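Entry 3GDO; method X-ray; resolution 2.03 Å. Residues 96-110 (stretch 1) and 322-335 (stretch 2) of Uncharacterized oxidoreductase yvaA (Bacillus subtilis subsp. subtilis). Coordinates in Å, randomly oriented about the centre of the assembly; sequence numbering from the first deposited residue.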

# COMPACT_ATOMS: atom_id res chain seq x y z
N LYS B 96 5.17 -24.52 6.39
CA LYS B 96 5.13 -23.17 6.94
C LYS B 96 3.80 -22.99 7.71
O LYS B 96 2.87 -23.73 7.46
CB LYS B 96 5.28 -22.10 5.85
CG LYS B 96 4.51 -22.33 4.56
CD LYS B 96 2.98 -22.31 4.74
CE LYS B 96 2.49 -20.99 5.26
NZ LYS B 96 1.02 -20.98 5.28
N PRO B 97 3.73 -22.08 8.70
CA PRO B 97 4.81 -21.37 9.32
C PRO B 97 5.53 -22.36 10.19
O PRO B 97 4.89 -23.21 10.80
CB PRO B 97 4.08 -20.32 10.16
CG PRO B 97 2.80 -21.02 10.57
CD PRO B 97 2.43 -21.79 9.34
N MET B 98 6.86 -22.29 10.20
CA MET B 98 7.71 -23.27 10.90
C MET B 98 7.20 -23.60 12.33
O MET B 98 6.83 -24.74 12.60
CB MET B 98 9.17 -22.76 10.90
CG MET B 98 10.23 -23.71 11.47
SD MET B 98 11.84 -22.86 11.54
CE MET B 98 12.77 -24.33 12.09
N THR B 99 7.17 -22.60 13.21
CA THR B 99 6.62 -22.76 14.57
C THR B 99 5.95 -21.45 14.98
O THR B 99 6.04 -20.47 14.25
CB THR B 99 7.73 -23.03 15.61
OG1 THR B 99 8.78 -22.09 15.42
CG2 THR B 99 8.29 -24.46 15.48
N ALA B 100 5.33 -21.39 16.17
CA ALA B 100 4.81 -20.12 16.67
C ALA B 100 5.90 -19.12 17.12
O ALA B 100 5.73 -17.91 17.01
CB ALA B 100 3.79 -20.36 17.80
N THR B 101 7.02 -19.63 17.66
CA THR B 101 8.06 -18.75 18.18
C THR B 101 9.40 -19.08 17.55
O THR B 101 9.64 -20.23 17.12
CB THR B 101 8.22 -18.78 19.76
OG1 THR B 101 8.61 -20.09 20.17
CG2 THR B 101 6.92 -18.39 20.50
N ALA B 102 10.26 -18.07 17.50
CA ALA B 102 11.60 -18.24 16.96
C ALA B 102 12.45 -19.21 17.82
O ALA B 102 13.23 -19.99 17.28
CB ALA B 102 12.28 -16.87 16.84
N GLU B 103 12.26 -19.13 19.13
CA GLU B 103 12.92 -19.97 20.16
C GLU B 103 12.64 -21.47 19.96
O GLU B 103 13.54 -22.31 20.06
CB GLU B 103 12.42 -19.52 21.57
CG GLU B 103 13.44 -19.61 22.73
CD GLU B 103 13.02 -18.78 23.99
OE1 GLU B 103 13.16 -19.27 25.15
OE2 GLU B 103 12.57 -17.62 23.84
N GLU B 104 11.39 -21.80 19.63
CA GLU B 104 11.04 -23.18 19.29
C GLU B 104 11.75 -23.62 18.03
O GLU B 104 12.27 -24.73 17.95
CB GLU B 104 9.54 -23.34 19.11
CG GLU B 104 8.73 -23.01 20.33
CD GLU B 104 7.25 -22.93 20.02
OE1 GLU B 104 6.81 -21.97 19.35
OE2 GLU B 104 6.51 -23.83 20.45
N GLY B 105 11.76 -22.75 17.02
CA GLY B 105 12.49 -23.01 15.80
C GLY B 105 13.99 -23.22 15.97
O GLY B 105 14.58 -24.11 15.31
N GLU B 106 14.64 -22.40 16.82
CA GLU B 106 16.10 -22.53 17.08
C GLU B 106 16.41 -23.88 17.74
O GLU B 106 17.37 -24.56 17.36
CB GLU B 106 16.67 -21.39 17.95
CG GLU B 106 16.66 -19.98 17.30
CD GLU B 106 17.85 -19.69 16.35
OE1 GLU B 106 18.65 -20.61 16.01
OE2 GLU B 106 17.98 -18.50 15.94
N THR B 107 15.55 -24.26 18.69
CA THR B 107 15.65 -25.55 19.38
C THR B 107 15.65 -26.70 18.39
O THR B 107 16.48 -27.61 18.53
CB THR B 107 14.56 -25.72 20.43
OG1 THR B 107 14.68 -24.65 21.35
CG2 THR B 107 14.72 -27.05 21.21
N LEU B 108 14.77 -26.65 17.39
CA LEU B 108 14.74 -27.73 16.39
C LEU B 108 15.98 -27.69 15.57
O LEU B 108 16.53 -28.74 15.23
CB LEU B 108 13.50 -27.68 15.47
CG LEU B 108 12.13 -27.77 16.14
CD1 LEU B 108 10.96 -27.52 15.12
CD2 LEU B 108 11.93 -29.08 16.89
N LYS B 109 16.43 -26.48 15.22
CA LYS B 109 17.62 -26.36 14.39
C LYS B 109 18.85 -26.95 15.11
O LYS B 109 19.68 -27.60 14.49
CB LYS B 109 17.92 -24.90 14.01
CG LYS B 109 18.94 -24.78 12.88
CD LYS B 109 19.29 -23.33 12.60
CE LYS B 109 20.24 -22.76 13.65
NZ LYS B 109 21.64 -23.14 13.24
N ARG B 110 18.96 -26.70 16.40
CA ARG B 110 20.15 -27.14 17.13
C ARG B 110 20.12 -28.66 17.29
O ARG B 110 21.13 -29.32 17.07
CB ARG B 110 20.31 -26.40 18.46
CG ARG B 110 21.18 -25.18 18.30
CD ARG B 110 21.35 -24.43 19.61
NE ARG B 110 20.24 -23.50 19.86
CZ ARG B 110 19.21 -23.74 20.68
NH1 ARG B 110 18.27 -22.81 20.83
NH2 ARG B 110 19.12 -24.89 21.34
N THR B 322 16.35 -23.26 4.24
CA THR B 322 17.08 -23.76 5.41
C THR B 322 16.30 -23.45 6.68
O THR B 322 15.43 -22.62 6.67
CB THR B 322 18.48 -23.04 5.55
OG1 THR B 322 18.28 -21.64 5.81
CG2 THR B 322 19.37 -23.21 4.27
N ALA B 323 16.67 -24.10 7.78
CA ALA B 323 16.01 -23.91 9.04
C ALA B 323 16.14 -22.47 9.50
O ALA B 323 15.16 -21.91 10.01
CB ALA B 323 16.54 -24.89 10.11
N GLU B 324 17.34 -21.91 9.35
CA GLU B 324 17.64 -20.50 9.63
C GLU B 324 16.70 -19.52 8.91
O GLU B 324 16.23 -18.57 9.51
CB GLU B 324 19.09 -20.18 9.20
CG GLU B 324 19.67 -18.91 9.81
CD GLU B 324 19.32 -18.71 11.31
OE1 GLU B 324 19.50 -19.65 12.17
OE2 GLU B 324 18.82 -17.61 11.63
N GLU B 325 16.51 -19.74 7.61
CA GLU B 325 15.60 -18.90 6.83
C GLU B 325 14.16 -19.04 7.36
O GLU B 325 13.49 -18.03 7.57
CB GLU B 325 15.70 -19.23 5.34
CG GLU B 325 17.06 -18.85 4.73
CD GLU B 325 17.26 -19.58 3.42
OE1 GLU B 325 16.40 -20.44 3.08
OE2 GLU B 325 18.25 -19.32 2.72
N GLY B 326 13.74 -20.27 7.66
CA GLY B 326 12.45 -20.53 8.32
C GLY B 326 12.32 -19.76 9.62
O GLY B 326 11.31 -19.09 9.87
N ILE B 327 13.34 -19.85 10.48
CA ILE B 327 13.29 -19.16 11.76
C ILE B 327 13.22 -17.63 11.52
O ILE B 327 12.58 -16.90 12.28
CB ILE B 327 14.56 -19.49 12.63
CG1 ILE B 327 14.49 -20.92 13.19
CG2 ILE B 327 14.73 -18.50 13.75
CD1 ILE B 327 15.89 -21.44 13.69
N ASN B 328 13.90 -17.14 10.48
CA ASN B 328 13.91 -15.69 10.27
C ASN B 328 12.51 -15.10 10.00
O ASN B 328 12.20 -13.98 10.42
CB ASN B 328 14.91 -15.26 9.20
CG ASN B 328 16.32 -15.17 9.75
OD1 ASN B 328 16.52 -15.00 10.94
ND2 ASN B 328 17.31 -15.34 8.88
N VAL B 329 11.68 -15.90 9.32
CA VAL B 329 10.26 -15.56 9.04
C VAL B 329 9.50 -15.40 10.33
O VAL B 329 8.77 -14.41 10.52
CB VAL B 329 9.59 -16.65 8.20
CG1 VAL B 329 8.09 -16.33 7.96
CG2 VAL B 329 10.31 -16.77 6.91
N ILE B 330 9.70 -16.35 11.23
CA ILE B 330 9.07 -16.31 12.54
C ILE B 330 9.54 -15.12 13.33
O ILE B 330 8.77 -14.49 14.01
CB ILE B 330 9.28 -17.62 13.34
CG1 ILE B 330 8.80 -18.84 12.53
CG2 ILE B 330 8.57 -17.56 14.67
CD1 ILE B 330 7.39 -18.64 11.83
N ARG B 331 10.82 -14.80 13.22
CA ARG B 331 11.39 -13.62 13.86
C ARG B 331 10.68 -12.33 13.39
O ARG B 331 10.40 -11.43 14.19
CB ARG B 331 12.89 -13.51 13.55
CG ARG B 331 13.76 -14.45 14.38
CD ARG B 331 15.13 -13.84 14.65
NE ARG B 331 16.14 -14.59 13.93
CZ ARG B 331 16.76 -15.66 14.42
NH1 ARG B 331 16.47 -16.10 15.65
NH2 ARG B 331 17.67 -16.31 13.68
N ILE B 332 10.39 -12.25 12.09
CA ILE B 332 9.73 -11.05 11.57
C ILE B 332 8.30 -11.04 12.07
O ILE B 332 7.80 -9.98 12.44
CB ILE B 332 9.70 -10.99 10.03
CG1 ILE B 332 11.12 -10.87 9.49
CG2 ILE B 332 8.79 -9.79 9.51
CD1 ILE B 332 11.84 -9.63 9.99
N ILE B 333 7.65 -12.21 12.08
CA ILE B 333 6.26 -12.32 12.55
C ILE B 333 6.12 -11.88 14.02
O ILE B 333 5.23 -11.10 14.35
CB ILE B 333 5.68 -13.72 12.30
CG1 ILE B 333 5.43 -13.92 10.80
CG2 ILE B 333 4.38 -13.91 13.00
CD1 ILE B 333 5.04 -15.31 10.47
N GLU B 334 7.04 -12.33 14.89
CA GLU B 334 6.99 -11.96 16.32
C GLU B 334 7.24 -10.50 16.56
O GLU B 334 6.61 -9.88 17.42
CB GLU B 334 7.98 -12.82 17.16
CG GLU B 334 7.49 -14.25 17.42
CD GLU B 334 8.37 -15.06 18.44
OE1 GLU B 334 7.91 -15.32 19.58
OE2 GLU B 334 9.52 -15.43 18.10
N ALA B 335 8.15 -9.93 15.79
CA ALA B 335 8.45 -8.49 15.89
C ALA B 335 7.27 -7.61 15.41
O ALA B 335 6.99 -6.57 15.98
CB ALA B 335 9.74 -8.13 15.11
O HOH W 1 8.79 -20.29 8.50

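Antiparallel helices pack closely where small residues let larger neighbours sink in, and polar groups then secure the margins. The pair formed by residues 102-110 and 323-335 illustrates this, with axes 8.9 Å apart at their closest and N-to-C directions 169° apart.

Thr-322 sits just before the second helix as its N-cap, its OG1 accepting from Glu-325 N at 3.2 Å. One residue on, Ala-323 points its CB toward the partner and meets Lys-109 CG at 3.7 Å. Glu-324 lies in a mixed electrostatic setting: its OE1 is 4.2 Å from Lys-109 NZ, beyond salt-bridge range, and 4.0 Å from Glu-106 OE1, a like charge. Its OE2, however, forms a salt bridge with Arg-331 NH2 at 2.7 Å, about two turns further along.

Gly-326 makes room for the extended, all-t side chain of Met-98; a CB here would lie a tight 3.1 Å from Met-98 SD. A water links the backbones, accepting from Met-98 N (3.3 Å) and donating to Gly-326 O (3.1 Å). Ile-327 is then a knob among Ala-102, Gly-105, Glu-106 and Lys-109. Its CD1 comes within 3.4 Å of Gly-105 O, and the absence of a side chain matters here, since an ideal CB on Gly-105 would clash with Ile-327 CG1 at 2.9 Å.

Ile-330 packs against the loop and the start of the first helix, its CD1 4.1 Å from Pro-97 CB and its CG2 3.3 Å from Ala-102 N. Arg-331, steadied by Asn-328 OD1 at 3.0 Å from its NE, presents its guanidinium edge to Glu-106, and NH1 reaches OE2 at 2.9 Å in a salt bridge. Finally, Glu-334 OE2 accepts from Ala-102 N at 2.8 Å, satisfying an amide in the first helical turn, while Ala-102 CB nestles among Ile-327, Ile-330, Arg-331 and Glu-334.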